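Local coordinates for hypothetical protein (Thermococcus kodakarensis, PDB 2PBZ) that binds ATP and probably acts as a magnesium- or manganese-dependent carbon-nitrogen ligase in purine (IMP) biosynthesis, at residues Phe87-Trp95 with Met238-Pro249; Ile111-Pro119 with Tyr160-Gly168. One frame throughout, in Å; residues are numbered along the deposited sequence.

Contact 1: Phe87-Trp95 with Met238-Pro249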
loop_
_atom_site.group_PDB
_atom_site.type_symbol
_atom_site.label_atom_id
_atom_site.label_comp_id
_atom_site.label_asym_id
_atom_site.label_seq_id
_atom_site.Cartn_x
_atom_site.Cartn_y
_atom_site.Cartn_z
ATOM N N PHE A 87 15.297 -2.906 25.385
ATOM C CA PHE A 87 14.040 -2.149 25.398
ATOM C C PHE A 87 12.793 -3.009 25.667
ATOM O O PHE A 87 12.688 -4.117 25.161
ATOM C CB PHE A 87 13.839 -1.429 24.067
ATOM C CG PHE A 87 12.627 -0.551 24.043
ATOM C CD1 PHE A 87 12.674 0.736 24.574
ATOM C CD2 PHE A 87 11.406 -1.035 23.563
ATOM C CE1 PHE A 87 11.518 1.532 24.636
ATOM C CE2 PHE A 87 10.254 -0.252 23.623
ATOM C CZ PHE A 87 10.310 1.034 24.162
ATOM N N GLY A 88 11.866 -2.481 26.472
ATOM C CA GLY A 88 10.604 -3.149 26.787
ATOM C C GLY A 88 10.580 -4.600 27.246
ATOM O O GLY A 88 10.661 -5.524 26.438
ATOM N N ASN A 89 10.400 -4.802 28.544
ATOM C CA ASN A 89 10.383 -6.140 29.129
ATOM C C ASN A 89 11.523 -6.916 28.499
ATOM O O ASN A 89 12.555 -6.317 28.176
ATOM C CB ASN A 89 9.063 -6.858 28.894
ATOM C CG ASN A 89 8.798 -7.953 29.945
ATOM O OD1 ASN A 89 9.636 -8.822 30.182
ATOM N ND2 ASN A 89 7.629 -7.910 30.566
ATOM N N ARG A 90 11.351 -8.218 28.316
ATOM C CA ARG A 90 12.410 -9.040 27.745
ATOM C C ARG A 90 12.067 -10.475 28.046
ATOM O O ARG A 90 12.490 -11.398 27.353
ATOM C CB ARG A 90 13.775 -8.699 28.369
ATOM C CG ARG A 90 14.941 -9.412 27.694
ATOM C CD ARG A 90 16.295 -8.860 28.121
ATOM N NE ARG A 90 16.893 -9.529 29.277
ATOM C CZ ARG A 90 17.854 -8.986 30.017
ATOM N NH1 ARG A 90 18.303 -7.771 29.706
ATOM N NH2 ARG A 90 18.361 -9.645 31.062
ATOM N N ARG A 91 11.293 -10.659 29.107
ATOM C CA ARG A 91 10.870 -11.990 29.479
ATOM C C ARG A 91 9.679 -12.330 28.598
ATOM O O ARG A 91 9.327 -13.501 28.429
ATOM C CB ARG A 91 10.498 -12.038 30.960
ATOM C CG ARG A 91 11.673 -12.441 31.872
ATOM C CD ARG A 91 12.263 -11.259 32.604
ATOM N NE ARG A 91 11.225 -10.517 33.307
ATOM C CZ ARG A 91 11.389 -9.287 33.780
ATOM N NH1 ARG A 91 12.560 -8.661 33.635
ATOM N NH2 ARG A 91 10.371 -8.666 34.361
ATOM N N PHE A 92 9.085 -11.285 28.026
ATOM C CA PHE A 92 7.935 -11.402 27.136
ATOM C C PHE A 92 8.299 -12.024 25.789
ATOM O O PHE A 92 7.551 -12.818 25.240
ATOM C CB PHE A 92 7.332 -10.007 26.939
ATOM C CG PHE A 92 6.170 -9.958 25.980
ATOM C CD1 PHE A 92 5.157 -10.918 26.024
ATOM C CD2 PHE A 92 6.055 -8.908 25.071
ATOM C CE1 PHE A 92 4.040 -10.822 25.171
ATOM C CE2 PHE A 92 4.949 -8.807 24.222
ATOM C CZ PHE A 92 3.940 -9.765 24.271
ATOM N N LEU A 93 9.461 -11.659 25.270
ATOM C CA LEU A 93 9.921 -12.159 23.989
ATOM C C LEU A 93 9.710 -13.651 23.738
ATOM O O LEU A 93 9.550 -14.064 22.590
ATOM C CB LEU A 93 11.403 -11.831 23.816
ATOM C CG LEU A 93 11.772 -10.349 23.922
ATOM C CD1 LEU A 93 13.267 -10.213 24.148
ATOM C CD2 LEU A 93 11.321 -9.614 22.669
ATOM N N LYS A 94 9.693 -14.465 24.791
ATOM C CA LYS A 94 9.537 -15.913 24.612
ATOM C C LYS A 94 8.093 -16.373 24.428
ATOM O O LYS A 94 7.840 -17.486 23.979
ATOM C CB LYS A 94 10.160 -16.658 25.797
ATOM C CG LYS A 94 9.541 -16.299 27.142
ATOM C CD LYS A 94 9.979 -17.252 28.251
ATOM C CE LYS A 94 9.349 -16.872 29.578
ATOM N NZ LYS A 94 9.790 -15.538 30.060
ATOM N N TRP A 95 7.154 -15.502 24.769
ATOM C CA TRP A 95 5.740 -15.829 24.682
ATOM C C TRP A 95 5.160 -16.067 23.302
ATOM O O TRP A 95 4.029 -16.539 23.187
ATOM C CB TRP A 95 4.928 -14.765 25.403
ATOM C CG TRP A 95 5.006 -14.924 26.888
ATOM C CD1 TRP A 95 6.041 -14.581 27.704
ATOM C CD2 TRP A 95 4.004 -15.517 27.731
ATOM N NE1 TRP A 95 5.747 -14.916 29.006
ATOM C CE2 TRP A 95 4.506 -15.497 29.053
ATOM C CE3 TRP A 95 2.730 -16.066 27.495
ATOM C CZ2 TRP A 95 3.778 -16.006 30.142
ATOM C CZ3 TRP A 95 2.000 -16.576 28.583
ATOM C CH2 TRP A 95 2.533 -16.540 29.891
HETATM N N MSE A 238 -1.269 -10.097 30.340
HETATM C CA MSE A 238 0.172 -10.205 30.232
HETATM C C MSE A 238 0.812 -9.519 31.416
HETATM O O MSE A 238 1.910 -9.875 31.831
HETATM C CB MSE A 238 0.673 -9.592 28.923
HETATM C CG MSE A 238 0.419 -10.481 27.714
HETATM SE SE MSE A 238 1.073 -12.304 27.933
HETATM C CE MSE A 238 2.911 -11.957 28.424
ATOM N N ARG A 239 0.108 -8.538 31.964
ATOM C CA ARG A 239 0.587 -7.808 33.130
ATOM C C ARG A 239 0.597 -8.776 34.336
ATOM O O ARG A 239 1.301 -8.550 35.323
ATOM C CB ARG A 239 -0.328 -6.606 33.395
ATOM C CG ARG A 239 0.301 -5.517 34.236
ATOM C CD ARG A 239 -0.714 -4.440 34.585
ATOM N NE ARG A 239 -1.218 -3.694 33.427
ATOM C CZ ARG A 239 -0.581 -2.679 32.843
ATOM N NH1 ARG A 239 0.601 -2.281 33.296
ATOM N NH2 ARG A 239 -1.145 -2.022 31.834
ATOM N N GLU A 240 -0.179 -9.857 34.223
ATOM C CA GLU A 240 -0.278 -10.896 35.252
ATOM C C GLU A 240 0.654 -12.045 34.923
ATOM O O GLU A 240 1.607 -12.322 35.649
ATOM C CB GLU A 240 -1.696 -11.451 35.311
ATOM C CG GLU A 240 -2.693 -10.509 35.915
ATOM C CD GLU A 240 -2.417 -10.278 37.384
ATOM O OE1 GLU A 240 -2.468 -11.262 38.179
ATOM O OE2 GLU A 240 -2.142 -9.112 37.742
ATOM N N LEU A 241 0.350 -12.708 33.815
ATOM C CA LEU A 241 1.108 -13.854 33.336
ATOM C C LEU A 241 2.627 -13.660 33.262
ATOM O O LEU A 241 3.388 -14.632 33.336
ATOM C CB LEU A 241 0.567 -14.257 31.961
ATOM C CG LEU A 241 -0.317 -15.508 31.868
ATOM C CD1 LEU A 241 -1.229 -15.625 33.085
ATOM C CD2 LEU A 241 -1.118 -15.452 30.578
ATOM N N GLU A 242 3.068 -12.415 33.092
ATOM C CA GLU A 242 4.499 -12.125 33.023
ATOM C C GLU A 242 4.737 -10.757 33.645
ATOM O O GLU A 242 4.919 -9.756 32.939
ATOM C CB GLU A 242 4.988 -12.156 31.573
ATOM C CG GLU A 242 6.489 -12.194 31.439
ATOM C CD GLU A 242 7.132 -13.425 32.076
ATOM O OE1 GLU A 242 6.963 -14.551 31.549
ATOM O OE2 GLU A 242 7.827 -13.262 33.107
ATOM N N PRO A 243 4.787 -10.717 34.991
ATOM C CA PRO A 243 4.989 -9.537 35.833
ATOM C C PRO A 243 4.778 -8.157 35.203
ATOM O O PRO A 243 3.654 -7.650 35.263
ATOM C CB PRO A 243 6.374 -9.792 36.406
ATOM C CG PRO A 243 6.211 -11.245 36.817
ATOM C CD PRO A 243 5.333 -11.893 35.698
ATOM N N PRO A 244 5.806 -7.529 34.584
ATOM C CA PRO A 244 5.421 -6.216 34.048
ATOM C C PRO A 244 4.510 -6.314 32.806
ATOM O O PRO A 244 3.647 -5.465 32.597
ATOM C CB PRO A 244 6.758 -5.556 33.791
ATOM C CG PRO A 244 7.617 -6.717 33.371
ATOM C CD PRO A 244 7.222 -7.833 34.311
ATOM N N GLY A 245 4.718 -7.350 31.995
ATOM C CA GLY A 245 3.896 -7.611 30.813
ATOM C C GLY A 245 3.615 -6.629 29.672
ATOM O O GLY A 245 2.722 -5.777 29.760
ATOM N N VAL A 246 4.351 -6.789 28.578
ATOM C CA VAL A 246 4.190 -5.963 27.377
ATOM C C VAL A 246 4.484 -4.498 27.586
ATOM O O VAL A 246 3.613 -3.745 28.050
ATOM C CB VAL A 246 2.755 -6.062 26.809
ATOM C CG1 VAL A 246 2.628 -5.215 25.555
ATOM C CG2 VAL A 246 2.421 -7.497 26.504
ATOM N N ILE A 247 5.693 -4.080 27.222
ATOM C CA ILE A 247 6.058 -2.691 27.390
ATOM C C ILE A 247 6.093 -1.891 26.103
ATOM O O ILE A 247 5.706 -0.732 26.090
ATOM C CB ILE A 247 7.400 -2.557 28.127
ATOM C CG1 ILE A 247 7.194 -2.882 29.607
ATOM C CG2 ILE A 247 7.954 -1.154 27.971
ATOM C CD1 ILE A 247 8.449 -2.771 30.426
ATOM N N GLY A 248 6.538 -2.478 25.008
ATOM C CA GLY A 248 6.551 -1.680 23.797
ATOM C C GLY A 248 5.612 -2.185 22.724
ATOM O O GLY A 248 4.397 -2.158 22.883
ATOM N N PRO A 249 6.172 -2.637 21.593
ATOM C CA PRO A 249 5.350 -3.153 20.497
ATOM C C PRO A 249 4.969 -4.626 20.659
ATOM O O PRO A 249 5.672 -5.403 21.297
ATOM C CB PRO A 249 6.243 -2.921 19.272
ATOM C CG PRO A 249 7.596 -3.163 19.808
ATOM C CD PRO A 249 7.561 -2.427 21.146
#
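A Met-aromatic cluster centred on Met238, a selenomethionine in the last turn of helix 224-241, joins that helix to the Phe87-Trp95 loop. Its CE lies over the face of the Trp95 pyrrole ring, 3.8 Å from the centroid and 10° off the normal, while SE sits above the six-membered ring of the same indole. The chain bends at chi2 and chi3 (-52° and -53°), which brings CE back against Phe92 as well, 3.4 Å from CD1. The Phe92 ring in turn takes Val246 CG2 over one face, off centre. At the far rim of the indole, Trp95 CH2 packs on Leu241 CG at 3.6 Å.

The indole edge is tied by one polar bond: Trp95 NE1 donates to Glu242 OE1 at 2.8 Å, with the carboxylate oxygen in the ring plane and using its anti lone pair. Lys94 NZ forms a salt bridge with the same oxygen, its hydrogen bond there weak, and also donates to Arg91 O. On the loop side, Asn89 OD1 accepts from the backbone N of Arg90 and Arg91, while Pro244 CG lies against its amide. One residue before, Gly88 CA rests on Ile247 CG2, 3.5 Å away. The Asn89 to Arg91 N bond closes an Asx turn, here leading into the helical-angled residues that carry both aromatic rings.

Contact 2: Ile111-Pro119 with Tyr160-Gly168. With ATP (adenosine-5'-triphosphate), chain D.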
loop_
_atom_site.group_PDB
_atom_site.type_symbol
_atom_site.label_atom_id
_atom_site.label_comp_id
_atom_site.label_asym_id
_atom_site.label_seq_id
_atom_site.Cartn_x
_atom_site.Cartn_y
_atom_site.Cartn_z
ATOM N N ILE A 111 -9.394 -14.002 23.859
ATOM C CA ILE A 111 -9.356 -13.823 22.414
ATOM C C ILE A 111 -9.657 -15.133 21.685
ATOM O O ILE A 111 -9.084 -16.178 21.995
ATOM C CB ILE A 111 -7.975 -13.280 21.977
ATOM C CG1 ILE A 111 -7.690 -11.979 22.733
ATOM C CG2 ILE A 111 -7.949 -13.021 20.466
ATOM C CD1 ILE A 111 -6.284 -11.465 22.567
ATOM N N PRO A 112 -10.577 -15.086 20.710
ATOM C CA PRO A 112 -10.942 -16.282 19.946
ATOM C C PRO A 112 -9.752 -16.772 19.146
ATOM O O PRO A 112 -9.098 -15.982 18.480
ATOM C CB PRO A 112 -12.067 -15.787 19.033
ATOM C CG PRO A 112 -12.659 -14.614 19.808
ATOM C CD PRO A 112 -11.405 -13.932 20.314
ATOM N N ARG A 113 -9.456 -18.066 19.205
ATOM C CA ARG A 113 -8.339 -18.574 18.431
ATOM C C ARG A 113 -8.795 -19.638 17.431
ATOM O O ARG A 113 -9.881 -20.197 17.556
ATOM C CB ARG A 113 -7.256 -19.118 19.371
ATOM C CG ARG A 113 -7.462 -20.528 19.889
ATOM C CD ARG A 113 -6.500 -20.822 21.063
ATOM N NE ARG A 113 -7.206 -20.877 22.347
ATOM C CZ ARG A 113 -7.950 -19.883 22.837
ATOM N NH1 ARG A 113 -8.081 -18.746 22.151
ATOM N NH2 ARG A 113 -8.587 -20.029 24.002
ATOM N N VAL A 114 -7.992 -19.886 16.406
ATOM C CA VAL A 114 -8.359 -20.912 15.444
ATOM C C VAL A 114 -8.352 -22.214 16.218
ATOM O O VAL A 114 -7.475 -22.437 17.053
ATOM C CB VAL A 114 -7.351 -21.027 14.303
ATOM C CG1 VAL A 114 -7.396 -19.768 13.474
ATOM C CG2 VAL A 114 -5.953 -21.249 14.860
ATOM N N GLU A 115 -9.342 -23.063 15.956
ATOM C CA GLU A 115 -9.461 -24.343 16.639
ATOM C C GLU A 115 -8.369 -25.314 16.184
ATOM O O GLU A 115 -7.950 -25.310 15.019
ATOM C CB GLU A 115 -10.844 -24.958 16.378
ATOM C CG GLU A 115 -11.049 -25.440 14.934
ATOM C CD GLU A 115 -12.395 -26.154 14.704
ATOM O OE1 GLU A 115 -12.863 -26.866 15.634
ATOM O OE2 GLU A 115 -12.963 -26.014 13.588
ATOM N N VAL A 116 -7.911 -26.135 17.126
ATOM C CA VAL A 116 -6.883 -27.147 16.867
ATOM C C VAL A 116 -7.578 -28.431 16.423
ATOM O O VAL A 116 -8.689 -28.742 16.864
ATOM C CB VAL A 116 -6.047 -27.427 18.138
ATOM C CG1 VAL A 116 -4.876 -28.336 17.809
ATOM C CG2 VAL A 116 -5.565 -26.106 18.734
ATOM N N VAL A 117 -6.932 -29.180 15.542
ATOM C CA VAL A 117 -7.537 -30.405 15.045
ATOM C C VAL A 117 -6.618 -31.600 15.127
ATOM O O VAL A 117 -5.530 -31.604 14.549
ATOM C CB VAL A 117 -7.970 -30.255 13.583
ATOM C CG1 VAL A 117 -8.598 -31.550 13.102
ATOM C CG2 VAL A 117 -8.926 -29.072 13.440
ATOM N N GLU A 118 -7.057 -32.611 15.863
ATOM C CA GLU A 118 -6.288 -33.832 15.980
ATOM C C GLU A 118 -6.994 -34.776 15.012
ATOM O O GLU A 118 -8.224 -34.836 14.995
ATOM C CB GLU A 118 -6.348 -34.355 17.428
ATOM C CG GLU A 118 -7.109 -35.668 17.647
ATOM C CD GLU A 118 -6.365 -36.892 17.104
ATOM O OE1 GLU A 118 -5.139 -36.786 16.854
ATOM O OE2 GLU A 118 -7.008 -37.957 16.936
ATOM N N PRO A 119 -6.229 -35.501 14.177
ATOM C CA PRO A 119 -6.726 -36.466 13.179
ATOM C C PRO A 119 -8.167 -36.982 13.403
ATOM O O PRO A 119 -8.397 -38.076 13.950
ATOM C CB PRO A 119 -5.689 -37.589 13.246
ATOM C CG PRO A 119 -4.383 -36.876 13.793
ATOM C CD PRO A 119 -4.755 -35.444 14.155
ATOM N N TYR A 160 4.552 -29.692 15.895
ATOM C CA TYR A 160 3.544 -29.010 15.093
ATOM C C TYR A 160 2.143 -29.094 15.686
ATOM O O TYR A 160 1.929 -29.647 16.774
ATOM C CB TYR A 160 3.519 -29.623 13.694
ATOM C CG TYR A 160 3.094 -31.061 13.732
ATOM C CD1 TYR A 160 1.747 -31.404 13.872
ATOM C CD2 TYR A 160 4.043 -32.086 13.712
ATOM C CE1 TYR A 160 1.351 -32.730 13.996
ATOM C CE2 TYR A 160 3.661 -33.429 13.835
ATOM C CZ TYR A 160 2.310 -33.743 13.978
ATOM O OH TYR A 160 1.914 -35.052 14.104
ATOM N N ARG A 161 1.186 -28.563 14.927
ATOM C CA ARG A 161 -0.214 -28.527 15.319
ATOM C C ARG A 161 -1.009 -28.447 14.019
ATOM O O ARG A 161 -0.513 -27.921 13.024
ATOM C CB ARG A 161 -0.470 -27.289 16.180
ATOM C CG ARG A 161 -1.915 -26.844 16.230
ATOM C CD ARG A 161 -2.051 -25.349 16.609
ATOM N NE ARG A 161 -1.747 -25.048 18.014
ATOM C CZ ARG A 161 -2.092 -23.911 18.620
ATOM N NH1 ARG A 161 -2.746 -22.972 17.946
ATOM N NH2 ARG A 161 -1.808 -23.719 19.902
ATOM N N VAL A 162 -2.233 -28.976 14.030
ATOM C CA VAL A 162 -3.091 -28.976 12.849
ATOM C C VAL A 162 -4.272 -28.070 13.101
ATOM O O VAL A 162 -4.955 -28.200 14.117
ATOM C CB VAL A 162 -3.613 -30.384 12.541
ATOM C CG1 VAL A 162 -4.331 -30.392 11.194
ATOM C CG2 VAL A 162 -2.460 -31.370 12.540
ATOM N N GLU A 163 -4.524 -27.150 12.176
ATOM C CA GLU A 163 -5.622 -26.210 12.357
ATOM C C GLU A 163 -6.600 -26.240 11.208
ATOM O O GLU A 163 -6.255 -26.630 10.091
ATOM C CB GLU A 163 -5.074 -24.787 12.548
ATOM C CG GLU A 163 -3.908 -24.713 13.528
ATOM C CD GLU A 163 -3.468 -23.292 13.846
ATOM O OE1 GLU A 163 -3.227 -22.492 12.904
ATOM O OE2 GLU A 163 -3.347 -22.981 15.056
ATOM N N ARG A 164 -7.832 -25.835 11.507
ATOM C CA ARG A 164 -8.909 -25.776 10.525
ATOM C C ARG A 164 -8.457 -24.792 9.454
ATOM O O ARG A 164 -7.951 -23.718 9.774
ATOM C CB ARG A 164 -10.182 -25.262 11.204
ATOM C CG ARG A 164 -11.456 -25.325 10.365
ATOM C CD ARG A 164 -11.929 -26.769 10.194
ATOM N NE ARG A 164 -13.278 -26.856 9.625
ATOM C CZ ARG A 164 -13.609 -26.486 8.386
ATOM N NH1 ARG A 164 -12.684 -25.995 7.556
ATOM N NH2 ARG A 164 -14.873 -26.603 7.973
ATOM N N PHE A 165 -8.612 -25.156 8.186
ATOM C CA PHE A 165 -8.216 -24.256 7.116
ATOM C C PHE A 165 -9.214 -23.106 7.037
ATOM O O PHE A 165 -10.431 -23.330 6.997
ATOM C CB PHE A 165 -8.211 -24.971 5.783
ATOM C CG PHE A 165 -7.727 -24.114 4.645
ATOM C CD1 PHE A 165 -6.375 -24.105 4.296
ATOM C CD2 PHE A 165 -8.618 -23.324 3.913
ATOM C CE1 PHE A 165 -5.906 -23.329 3.230
ATOM C CE2 PHE A 165 -8.157 -22.543 2.843
ATOM C CZ PHE A 165 -6.794 -22.549 2.500
ATOM N N ILE A 166 -8.713 -21.878 7.003
ATOM C CA ILE A 166 -9.595 -20.721 6.921
ATOM C C ILE A 166 -9.163 -19.798 5.792
ATOM O O ILE A 166 -8.051 -19.266 5.808
ATOM C CB ILE A 166 -9.598 -19.915 8.236
ATOM C CG1 ILE A 166 -10.041 -20.808 9.404
ATOM C CG2 ILE A 166 -10.523 -18.724 8.101
ATOM C CD1 ILE A 166 -9.832 -20.171 10.775
ATOM N N PRO A 167 -10.028 -19.605 4.783
ATOM C CA PRO A 167 -9.649 -18.716 3.678
ATOM C C PRO A 167 -10.198 -17.334 3.981
ATOM O O PRO A 167 -11.317 -17.218 4.475
ATOM C CB PRO A 167 -10.338 -19.348 2.465
ATOM C CG PRO A 167 -10.871 -20.724 2.995
ATOM C CD PRO A 167 -11.199 -20.406 4.414
ATOM N N GLY A 168 -9.426 -16.280 3.750
ATOM C CA GLY A 168 -10.003 -14.975 4.015
ATOM C C GLY A 168 -9.154 -13.954 4.726
ATOM O O GLY A 168 -9.225 -13.814 5.938
HETATM P PG ATP D . 6.665 -18.425 12.022
HETATM O O1G ATP D . 6.041 -18.975 13.299
HETATM O O2G ATP D . 8.002 -19.334 11.658
HETATM O O3G ATP D . 7.108 -16.860 12.233
HETATM P PB ATP D . 4.240 -17.625 11.125
HETATM O O1B ATP D . 3.582 -18.142 12.349
HETATM O O2B ATP D . 4.642 -16.063 11.319
HETATM O O3B ATP D . 5.578 -18.513 10.798
HETATM P PA ATP D . 1.829 -17.039 9.809
HETATM O O1A ATP D . 1.948 -15.570 9.959
HETATM O O2A ATP D . 0.879 -17.641 10.956
HETATM O O3A ATP D . 3.297 -17.809 9.824
HETATM O "O5'" ATP D . 1.289 -17.433 8.344
HETATM C "C5'" ATP D . 0.076 -16.811 8.046
HETATM C "C4'" ATP D . -0.230 -17.266 6.625
HETATM O "O4'" ATP D . -0.368 -18.723 6.532
HETATM C "C3'" ATP D . -1.503 -16.626 6.072
HETATM O "O3'" ATP D . -1.177 -15.853 4.945
HETATM C "C2'" ATP D . -2.438 -17.761 5.722
HETATM O "O2'" ATP D . -2.722 -17.752 4.309
HETATM C "C1'" ATP D . -1.729 -19.055 6.164
HETATM N N9 ATP D . -2.490 -19.607 7.308
HETATM C C8 ATP D . -2.176 -19.519 8.650
HETATM N N7 ATP D . -3.068 -20.117 9.367
HETATM C C5 ATP D . -4.026 -20.626 8.547
HETATM C C6 ATP D . -5.227 -21.379 8.736
HETATM N N6 ATP D . -5.630 -21.727 10.029
HETATM N N1 ATP D . -5.969 -21.733 7.629
HETATM C C2 ATP D . -5.589 -21.403 6.378
HETATM N N3 ATP D . -4.462 -20.703 6.169
HETATM C C4 ATP D . -3.664 -20.313 7.208
#
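A single beta bridge, Val116 with Glu163, is the one strand-like pairing between these segments, whose touching parts run 124° apart end to end. The one cross-segment hydrogen bond is short: Val117 N donates to Val162 O at 2.6 Å. Val114 presses CG2 against the Glu163 carboxylate and CG1 on Ile166 CD1. Val116 packs across Arg161, its CG1 against the aliphatic CG and its CG2 over one face of the guanidinium. With chi3 at -72° the Arg161 chain bends, and NH1 meets Glu163 OE2 at 3.0 Å in the guanidinium plane. Arg131 grips that oxygen too, and Asp103 pairs with Arg161 NH2. If Arg161 were an alanine, Asp103 would probably lose this partner, Glu163 OE2 one of its salt bridges, and Val116 CG2 the guanidinium it packs on. Glu115 and Arg164 run side by side, their charged ends close but not bridged.

The backbone reads the adenine: ATP N6 donates to Arg164 O at 3.1 Å and Ile166 N to ATP N1 at 2.8 Å, while ATP C2 lies over one face of the Phe165 ring. This pairing matches an amino group beside an unprotonated N1, consistent with main-chain recognition of adenine as in ATP-grasp enzymes.

In the fold
From the N terminus, the chain passes the parallel strands 5-8, 27-31 and 47-50 before reaching 87-95, the first half of contact 1. Helix 99-109 leads into 111-119, which opens contact 2. The chain returns at 160-168, closing a loop of 40 intervening residues and tying the stretch after helix 99-109 to edge strand 161-164. It then builds most of the five-stranded antiparallel sheet, and 238-249 closes contact 1 across 142 residues, tying the loop between helices 76-80 and 99-109 to the end of helix 224-241 and the turn before strand 249-255. The smaller loop thus lies wholly within the larger. The contacts do not touch, but helix 99-109 packs against Trp95 and Arg161.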